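Local coordinates for START domain-containing protein 10 (Homo sapiens, PDB 6SER) that transfers phosphatidylcholine and phosphatidylethanolamine between membranes, preferring species with a palmitoyl or stearoyl chain at sn-1 and an unsaturated chain at sn-2, at residues L45-S48 against S53-V56. Residues are numbered along the deposited sequence; the frame is centred on the assembly and turned at random.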
loop_
_atom_site.group_PDB
_atom_site.type_symbol
_atom_site.label_atom_id
_atom_site.label_comp_id
_atom_site.label_asym_id
_atom_site.label_seq_id
_atom_site.Cartn_x
_atom_site.Cartn_y
_atom_site.Cartn_z
ATOM N N LEU A 45 -0.604 4.283 -20.852
ATOM C CA LEU A 45 0.799 4.262 -20.482
ATOM C C LEU A 45 1.342 5.684 -20.433
ATOM O O LEU A 45 1.048 6.510 -21.298
ATOM C CB LEU A 45 1.587 3.411 -21.479
ATOM C CG LEU A 45 3.000 2.923 -21.138
ATOM C CD1 LEU A 45 4.051 4.014 -21.315
ATOM C CD2 LEU A 45 3.059 2.329 -19.731
ATOM N N THR A 46 2.148 5.954 -19.417
ATOM C CA THR A 46 2.700 7.268 -19.123
ATOM C C THR A 46 4.218 7.263 -19.023
ATOM O O THR A 46 4.851 8.295 -19.263
ATOM C CB THR A 46 2.081 7.791 -17.806
ATOM O OG1 THR A 46 0.830 8.438 -18.088
ATOM C CG2 THR A 46 3.007 8.734 -17.056
ATOM N N TYR A 47 4.813 6.115 -18.705
ATOM C CA TYR A 47 6.249 5.966 -18.535
ATOM C C TYR A 47 6.580 4.497 -18.766
ATOM O O TYR A 47 5.744 3.620 -18.533
ATOM C CB TYR A 47 6.677 6.444 -17.137
ATOM C CG TYR A 47 8.122 6.188 -16.763
ATOM C CD1 TYR A 47 8.527 4.949 -16.276
ATOM C CD2 TYR A 47 9.075 7.195 -16.857
ATOM C CE1 TYR A 47 9.841 4.710 -15.920
ATOM C CE2 TYR A 47 10.397 6.966 -16.495
ATOM C CZ TYR A 47 10.771 5.721 -16.028
ATOM O OH TYR A 47 12.082 5.475 -15.673
ATOM N N SER A 48 7.799 4.239 -19.244
ATOM C CA SER A 48 8.253 2.874 -19.504
ATOM C C SER A 48 9.745 2.850 -19.808
ATOM O O SER A 48 10.157 3.087 -20.949
ATOM C CB SER A 48 7.479 2.248 -20.665
ATOM O OG SER A 48 7.883 0.908 -20.881
ATOM N N SER A 53 7.051 0.574 -15.583
ATOM C CA SER A 53 6.049 1.314 -16.343
ATOM C C SER A 53 4.987 1.883 -15.411
ATOM O O SER A 53 4.675 1.306 -14.363
ATOM C CB SER A 53 5.386 0.442 -17.413
ATOM O OG SER A 53 5.342 -0.909 -17.004
ATOM N N VAL A 54 4.432 3.025 -15.814
ATOM C CA VAL A 54 3.400 3.738 -15.067
ATOM C C VAL A 54 2.193 3.941 -15.979
ATOM O O VAL A 54 2.339 4.406 -17.116
ATOM C CB VAL A 54 3.919 5.089 -14.534
ATOM C CG1 VAL A 54 2.835 5.824 -13.738
ATOM C CG2 VAL A 54 5.157 4.883 -13.686
ATOM N N TRP A 55 1.009 3.579 -15.486
ATOM C CA TRP A 55 -0.254 3.830 -16.163
ATOM C C TRP A 55 -1.129 4.755 -15.322
ATOM O O TRP A 55 -0.940 4.896 -14.109
ATOM C CB TRP A 55 -1.038 2.539 -16.431
ATOM C CG TRP A 55 -0.434 1.588 -17.412
ATOM C CD1 TRP A 55 -0.761 1.449 -18.736
ATOM C CD2 TRP A 55 0.576 0.610 -17.144
ATOM N NE1 TRP A 55 -0.006 0.452 -19.305
ATOM C CE2 TRP A 55 0.822 -0.080 -18.350
ATOM C CE3 TRP A 55 1.297 0.254 -16.006
ATOM C CZ2 TRP A 55 1.758 -1.100 -18.448
ATOM C CZ3 TRP A 55 2.229 -0.758 -16.104
ATOM C CH2 TRP A 55 2.448 -1.428 -17.313
ATOM N N VAL A 56 -2.034 5.427 -15.979
ATOM C CA VAL A 56 -2.943 6.311 -15.325
ATOM C C VAL A 56 -4.319 5.960 -15.839
ATOM O O VAL A 56 -4.453 5.624 -16.966
ATOM C CB VAL A 56 -2.562 7.754 -15.607
ATOM C CG1 VAL A 56 -3.552 8.693 -15.003
ATOM C CG2 VAL A 56 -1.215 8.056 -15.021
#
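Leu45 to Ser48 pair with Ser53 to Val56 as the two arms of an antiparallel beta hairpin, interrupted by a classic beta bulge, at one border of the curled START-domain sheet. Away from strand 43-49, strand 52-57 bonds to strand 68-74, through the backbones of Ser53 with Arg71 and Trp55 with Lys69, so strand 43-49 forms the edge of the sheet, held there by strand 52-57. The bulge places Thr46 and Tyr47 together opposite Val54, whose carbonyl O accepts two amides: Thr46 N at 2.8 Å and Tyr47 N more weakly at 3.4 Å. Val54 N donates to Tyr47 O at 3.1 Å, and Ser53 CA adds a CA-H...O contact to the same oxygen. Val54 and Tyr47 share the face turned to helix 197-227, their CB atoms 4.0 Å apart and both side chains touching Pro209. Leu45 and Trp55 form a non-hydrogen-bonded pair on the other face. CG anti to the backbone N (chi1 -164°), together with chi2 of -78°, brings the CD2 branch of Leu45 over one face of the indole in a CH-pi contact, this methyl lying 3.7 Å from the centroid of the Trp55 five-membered ring.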